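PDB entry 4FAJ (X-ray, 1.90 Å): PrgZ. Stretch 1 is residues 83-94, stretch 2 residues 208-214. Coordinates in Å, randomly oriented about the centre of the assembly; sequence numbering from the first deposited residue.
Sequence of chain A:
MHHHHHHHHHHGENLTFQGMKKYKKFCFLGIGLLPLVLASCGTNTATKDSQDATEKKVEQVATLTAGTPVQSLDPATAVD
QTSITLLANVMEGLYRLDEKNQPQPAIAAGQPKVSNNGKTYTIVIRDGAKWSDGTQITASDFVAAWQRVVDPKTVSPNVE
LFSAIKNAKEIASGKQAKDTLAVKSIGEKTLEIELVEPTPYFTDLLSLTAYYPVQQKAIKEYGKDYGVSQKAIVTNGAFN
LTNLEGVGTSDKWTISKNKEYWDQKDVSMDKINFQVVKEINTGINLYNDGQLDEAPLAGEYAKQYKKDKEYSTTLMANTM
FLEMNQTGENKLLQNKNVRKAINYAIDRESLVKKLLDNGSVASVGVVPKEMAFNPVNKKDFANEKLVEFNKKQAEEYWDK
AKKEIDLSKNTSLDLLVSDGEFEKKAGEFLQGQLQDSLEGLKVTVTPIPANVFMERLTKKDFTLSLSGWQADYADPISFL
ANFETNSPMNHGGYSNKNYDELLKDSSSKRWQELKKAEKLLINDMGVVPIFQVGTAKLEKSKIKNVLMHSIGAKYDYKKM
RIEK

Stretch 1 (83-94) SITLLANVMEGL
Stretch 2, residues 208-214: LTAYYPV

The contact joins the last turns of a helix and the extended residues after it to a short 3-10 segment that opens into a loop, burying 432 Å² in all. No direct hydrogen bond crosses it; packing and two waters do the work.

Residues 83-90 are helical, closed by Val90 N to Leu86 O at 2.8 Å and Met91 N to Leu87 O at 2.8 Å. Met91 leaves helical values (phi/psi -126/178), and Glu92 (-154/148) and Gly93 (-114/-168) continue extended. In the partner, residues 209-211 form the 3-10 segment, with Tyr211 N to Leu208 O at 2.8 Å and Tyr212 N to Thr209 O at 2.9 Å; Tyr212 (-63/151) and Pro213 (-75/161) then extend. Two pairs set the register: Ala88 CA lies 6.5 Å from Thr209 CA, and Gly93 CA 4.5 Å from Tyr212 CA.

Tyr212 covers the most surface. Its CA-to-CB bond points toward the first stretch, and chi1 -77° (m) with chi2 12° lays the ring into the bend where the helix gives way to extended chain. Over one face sit Glu92 O and Gly93 N, the latter 3.4 Å from Tyr212 CE1. Near the ring plane, at the edge, Leu87 O is 3.4 Å from Tyr212 CE2 and Ala88 CA 3.5 Å from Tyr212 OH. Met91 CB approaches Tyr212 CD2 obliquely at 3.5 Å. The close fit explains glycine at 93: an ideal CB on Gly93 would lie 2.7 Å from Tyr212 CD1, a clash.

The phenol also reaches a water, 2.9 Å from Tyr212 OH, which donates to Ala88 O at 2.7 Å. A second water accepts from Leu94 N at 2.9 Å and donates to Tyr211 O at 2.8 Å, joining the backbones where direct bonds are absent.

Thr209, next in area, also points toward the helix, chi1 62° (p). Thr209 OG1 lies 3.6 Å from Ile84 CG1 (Ile84 m, t). Thr209 CG2 also meets Ile84, 3.9 Å from Ile84 CG2, and packs 4.2 Å from Leu87 CB (Leu87 m, t) and 4.5 Å from Ala88 CB. The small Ala88 thus serves both larger partners, its CB also 3.9 Å from Tyr212 OH.

Met91, just past the helix, covers the most in the first stretch. Chi angles of -65°, -166° and 78° (m, t, p) carry its CE to 3.2 Å from Pro213 O, a buried carbonyl with no hydrogen-bonding partner in the model. Pro213, ring C-gamma endo, puts CD 3.4 Å from Glu92 O; lacking an amide hydrogen, it makes this approach by packing alone.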

ATOM      1  N   SER A  83       4.719  -0.644  -7.986  1.00 15.06           N
ATOM      2  CA  SER A  83       4.117  -1.664  -8.855  1.00 15.50           C
ATOM      3  C   SER A  83       2.612  -1.425  -9.043  1.00 15.03           C
ATOM      4  O   SER A  83       2.072  -1.602 -10.136  1.00 15.98           O
ATOM      5  CB  SER A  83       4.344  -3.053  -8.281  1.00 15.91           C
ATOM      6  OG  SER A  83       5.717  -3.305  -8.064  1.00 14.38           O
ATOM      7  N   ILE A  84       1.940  -1.005  -7.979  1.00 14.68           N
ATOM      8  CA  ILE A  84       0.490  -0.829  -8.013  1.00 14.31           C
ATOM      9  C   ILE A  84       0.072   0.379  -8.855  1.00 14.03           C
ATOM     10  O   ILE A  84      -0.871   0.275  -9.639  1.00 12.86           O
ATOM     11  CB  ILE A  84      -0.093  -0.804  -6.596  1.00 14.34           C
ATOM     12  CG1 ILE A  84      -0.120  -2.233  -6.049  1.00 15.32           C
ATOM     13  CG2 ILE A  84      -1.492  -0.195  -6.585  1.00 14.27           C
ATOM     14  CD1 ILE A  84      -0.471  -2.316  -4.572  1.00 17.15           C
ATOM     15  N   THR A  85       0.768   1.508  -8.720  1.00 13.46           N
ATOM     16  CA  THR A  85       0.562   2.630  -9.641  1.00 14.06           C
ATOM     17  C   THR A  85       0.779   2.256 -11.125  1.00 14.18           C
ATOM     18  O   THR A  85      -0.015   2.648 -11.998  1.00 13.63           O
ATOM     19  CB  THR A  85       1.450   3.839  -9.263  1.00 14.48           C
ATOM     20  OG1 THR A  85       0.949   4.426  -8.051  1.00 15.60           O
ATOM     21  CG2 THR A  85       1.439   4.903 -10.383  1.00 15.82           C
ATOM     22  N   LEU A  86       1.831   1.491 -11.420  1.00 13.63           N
ATOM     23  CA  LEU A  86       2.046   1.065 -12.799  1.00 14.07           C
ATOM     24  C   LEU A  86       0.876   0.201 -13.275  1.00 13.54           C
ATOM     25  O   LEU A  86       0.320   0.429 -14.351  1.00 12.71           O
ATOM     26  CB  LEU A  86       3.338   0.283 -12.950  1.00 14.42           C
ATOM     27  CG  LEU A  86       3.569  -0.332 -14.334  1.00 15.25           C
ATOM     28  CD1 LEU A  86       3.601   0.740 -15.415  1.00 13.59           C
ATOM     29  CD2 LEU A  86       4.872  -1.141 -14.299  1.00 15.90           C
ATOM     30  N   LEU A  87       0.502  -0.783 -12.467  1.00 13.55           N
ATOM     31  CA  LEU A  87      -0.595  -1.692 -12.834  1.00 13.55           C
ATOM     32  C   LEU A  87      -1.932  -0.948 -12.958  1.00 13.59           C
ATOM     33  O   LEU A  87      -2.741  -1.275 -13.836  1.00 14.13           O
ATOM     34  CB  LEU A  87      -0.702  -2.880 -11.857  1.00 13.95           C
ATOM     35  CG  LEU A  87       0.340  -3.993 -11.982  1.00 15.49           C
ATOM     36  CD1 LEU A  87       0.102  -5.090 -10.911  1.00 18.54           C
ATOM     37  CD2 LEU A  87       0.378  -4.613 -13.362  1.00 18.62           C
ATOM     38  N   ALA A  88      -2.165   0.063 -12.118  1.00 13.30           N
ATOM     39  CA  ALA A  88      -3.387   0.875 -12.225  1.00 13.49           C
ATOM     40  C   ALA A  88      -3.463   1.632 -13.561  1.00 13.50           C
ATOM     41  O   ALA A  88      -4.545   2.019 -13.998  1.00 13.93           O
ATOM     42  CB  ALA A  88      -3.508   1.843 -11.039  1.00 13.21           C
ATOM     43  N   ASN A  89      -2.319   1.788 -14.221  1.00 13.84           N
ATOM     44  CA  ASN A  89      -2.219   2.536 -15.481  1.00 13.40           C
ATOM     45  C   ASN A  89      -1.999   1.688 -16.756  1.00 13.77           C
ATOM     46  O   ASN A  89      -2.404   2.113 -17.854  1.00 13.64           O
ATOM     47  CB  ASN A  89      -1.148   3.608 -15.332  1.00 13.03           C
ATOM     48  CG  ASN A  89      -1.604   4.748 -14.457  1.00 14.31           C
ATOM     49  OD1 ASN A  89      -2.373   5.603 -14.896  1.00 12.89           O
ATOM     50  ND2 ASN A  89      -1.134   4.777 -13.213  1.00 12.30           N
ATOM     51  N   VAL A  90      -1.392   0.504 -16.627  1.00 12.85           N
ATOM     52  CA  VAL A  90      -1.294  -0.421 -17.760  1.00 13.58           C
ATOM     53  C   VAL A  90      -2.358  -1.521 -17.734  1.00 13.73           C
ATOM     54  O   VAL A  90      -2.573  -2.192 -18.741  1.00 15.44           O
ATOM     55  CB  VAL A  90       0.153  -0.998 -17.969  1.00 13.65           C
ATOM     56  CG1 VAL A  90       1.151   0.142 -18.208  1.00 14.03           C
ATOM     57  CG2 VAL A  90       0.583  -1.896 -16.796  1.00 12.88           C
ATOM     58  N   MET A  91      -3.057  -1.671 -16.606  1.00 13.92           N
ATOM     59  CA  MET A  91      -4.170  -2.598 -16.493  1.00 14.11           C
ATOM     60  C   MET A  91      -5.421  -1.862 -15.991  1.00 14.15           C
ATOM     61  O   MET A  91      -5.391  -0.650 -15.744  1.00 13.77           O
ATOM     62  CB  MET A  91      -3.820  -3.769 -15.563  1.00 14.00           C
ATOM     63  CG  MET A  91      -2.709  -4.650 -16.088  1.00 14.84           C
ATOM     64  SD  MET A  91      -2.578  -6.213 -15.226  1.00 15.47           S
ATOM     65  CE  MET A  91      -3.931  -7.161 -15.941  1.00 14.50           C
ATOM     66  N   GLU A  92      -6.522  -2.597 -15.894  1.00 14.46           N
ATOM     67  CA  GLU A  92      -7.804  -2.058 -15.433  1.00 14.64           C
ATOM     68  C   GLU A  92      -8.637  -3.181 -14.832  1.00 14.44           C
ATOM     69  O   GLU A  92      -8.531  -4.333 -15.249  1.00 14.43           O
ATOM     70  CB  GLU A  92      -8.562  -1.430 -16.605  1.00 15.47           C
ATOM     71  CG  GLU A  92      -9.861  -0.748 -16.205  1.00 16.72           C
ATOM     72  CD  GLU A  92     -10.540  -0.073 -17.364  1.00 20.57           C
ATOM     73  OE1 GLU A  92     -10.986  -0.779 -18.305  1.00 22.78           O
ATOM     74  OE2 GLU A  92     -10.638   1.167 -17.322  1.00 21.54           O
ATOM     75  N   GLY A  93      -9.444  -2.840 -13.834  1.00 14.37           N
ATOM     76  CA  GLY A  93     -10.335  -3.788 -13.177  1.00 13.83           C
ATOM     77  C   GLY A  93     -11.799  -3.461 -13.422  1.00 14.00           C
ATOM     78  O   GLY A  93     -12.142  -2.642 -14.290  1.00 14.15           O
ATOM     79  N   LEU A  94     -12.667  -4.115 -12.668  1.00 13.57           N
ATOM     80  CA  LEU A  94     -14.105  -3.919 -12.830  1.00 13.98           C
ATOM     81  C   LEU A  94     -14.519  -2.473 -12.547  1.00 13.62           C
ATOM     82  O   LEU A  94     -15.396  -1.929 -13.238  1.00 13.14           O
ATOM     83  CB  LEU A  94     -14.883  -4.870 -11.931  1.00 13.63           C
ATOM     84  CG  LEU A  94     -14.803  -6.350 -12.328  1.00 14.00           C
ATOM     85  CD1 LEU A  94     -15.380  -7.225 -11.231  1.00 14.40           C
ATOM     86  CD2 LEU A  94     -15.513  -6.609 -13.653  1.00 12.09           C
ATOM     87  N   LEU A 208      -9.431  -2.708  -6.619  1.00 14.66           N
ATOM     88  CA  LEU A 208      -8.027  -2.894  -6.270  1.00 14.80           C
ATOM     89  C   LEU A 208      -7.318  -3.731  -7.327  1.00 15.35           C
ATOM     90  O   LEU A 208      -7.897  -4.672  -7.889  1.00 14.34           O
ATOM     91  CB  LEU A 208      -7.892  -3.594  -4.916  1.00 14.68           C
ATOM     92  CG  LEU A 208      -8.490  -2.875  -3.698  1.00 15.01           C
ATOM     93  CD1 LEU A 208      -8.242  -3.677  -2.431  1.00 15.65           C
ATOM     94  CD2 LEU A 208      -7.939  -1.472  -3.574  1.00 15.92           C
ATOM     95  N   THR A 209      -6.046  -3.416  -7.552  1.00 15.54           N
ATOM     96  CA  THR A 209      -5.235  -4.158  -8.521  1.00 16.32           C
ATOM     97  C   THR A 209      -5.258  -5.665  -8.243  1.00 15.75           C
ATOM     98  O   THR A 209      -5.271  -6.462  -9.172  1.00 15.88           O
ATOM     99  CB  THR A 209      -3.782  -3.617  -8.603  1.00 16.46           C
ATOM    100  OG1 THR A 209      -3.126  -3.757  -7.338  1.00 18.33           O
ATOM    101  CG2 THR A 209      -3.780  -2.151  -9.041  1.00 17.35           C
ATOM    102  N   ALA A 210      -5.306  -6.061  -6.976  1.00 15.68           N
ATOM    103  CA  ALA A 210      -5.398  -7.491  -6.612  1.00 15.55           C
ATOM    104  C   ALA A 210      -6.601  -8.211  -7.224  1.00 15.68           C
ATOM    105  O   ALA A 210      -6.548  -9.421  -7.468  1.00 15.92           O
ATOM    106  CB  ALA A 210      -5.424  -7.654  -5.089  1.00 15.96           C
ATOM    107  N   TYR A 211      -7.687  -7.467  -7.458  1.00 15.12           N
ATOM    108  CA  TYR A 211      -8.890  -7.994  -8.111  1.00 15.29           C
ATOM    109  C   TYR A 211      -8.904  -7.839  -9.653  1.00 15.13           C
ATOM    110  O   TYR A 211      -9.889  -8.194 -10.306  1.00 14.85           O
ATOM    111  CB  TYR A 211     -10.144  -7.322  -7.502  1.00 14.78           C
ATOM    112  CG  TYR A 211     -10.621  -7.924  -6.198  1.00 14.98           C
ATOM    113  CD1 TYR A 211     -10.043  -7.572  -4.982  1.00 16.05           C
ATOM    114  CD2 TYR A 211     -11.672  -8.837  -6.183  1.00 15.73           C
ATOM    115  CE1 TYR A 211     -10.504  -8.116  -3.790  1.00 16.14           C
ATOM    116  CE2 TYR A 211     -12.132  -9.378  -5.007  1.00 15.66           C
ATOM    117  CZ  TYR A 211     -11.554  -9.012  -3.813  1.00 16.06           C
ATOM    118  OH  TYR A 211     -12.043  -9.566  -2.669  1.00 16.45           O
ATOM    119  N   TYR A 212      -7.818  -7.342 -10.241  1.00 14.79           N
ATOM    120  CA  TYR A 212      -7.743  -7.224 -11.707  1.00 14.86           C
ATOM    121  C   TYR A 212      -7.815  -8.611 -12.354  1.00 15.09           C
ATOM    122  O   TYR A 212      -7.433  -9.632 -11.738  1.00 15.08           O
ATOM    123  CB  TYR A 212      -6.462  -6.483 -12.153  1.00 15.02           C
ATOM    124  CG  TYR A 212      -6.472  -4.963 -11.979  1.00 14.36           C
ATOM    125  CD1 TYR A 212      -7.456  -4.311 -11.224  1.00 14.12           C
ATOM    126  CD2 TYR A 212      -5.467  -4.178 -12.542  1.00 15.01           C
ATOM    127  CE1 TYR A 212      -7.437  -2.914 -11.056  1.00 14.20           C
ATOM    128  CE2 TYR A 212      -5.442  -2.773 -12.369  1.00 15.36           C
ATOM    129  CZ  TYR A 212      -6.428  -2.153 -11.630  1.00 14.36           C
ATOM    130  OH  TYR A 212      -6.399  -0.769 -11.470  1.00 15.35           O
ATOM    131  N   PRO A 213      -8.352  -8.675 -13.585  1.00 14.78           N
ATOM    132  CA  PRO A 213      -8.287  -9.943 -14.294  1.00 14.91           C
ATOM    133  C   PRO A 213      -6.876 -10.192 -14.823  1.00 15.05           C
ATOM    134  O   PRO A 213      -6.079  -9.260 -14.938  1.00 14.13           O
ATOM    135  CB  PRO A 213      -9.249  -9.738 -15.464  1.00 15.22           C
ATOM    136  CG  PRO A 213      -9.166  -8.253 -15.760  1.00 15.48           C
ATOM    137  CD  PRO A 213      -8.852  -7.581 -14.439  1.00 14.88           C
ATOM    138  N   VAL A 214      -6.582 -11.444 -15.127  1.00 15.75           N
ATOM    139  CA  VAL A 214      -5.450 -11.781 -15.971  1.00 16.72           C
ATOM    140  C   VAL A 214      -5.985 -12.650 -17.081  1.00 17.85           C
ATOM    141  O   VAL A 214      -6.999 -13.338 -16.902  1.00 19.14           O
ATOM    142  CB  VAL A 214      -4.314 -12.503 -15.201  1.00 17.01           C
ATOM    143  CG1 VAL A 214      -3.591 -11.510 -14.282  1.00 16.38           C
ATOM    144  CG2 VAL A 214      -4.850 -13.691 -14.435  1.00 15.44           C
TER
HETATM  145  O   HOH W   1      -7.070   1.585 -13.043  1.00 31.16           O
HETATM  146  O   HOH W   2     -11.709  -6.027 -10.638  1.00 16.79           O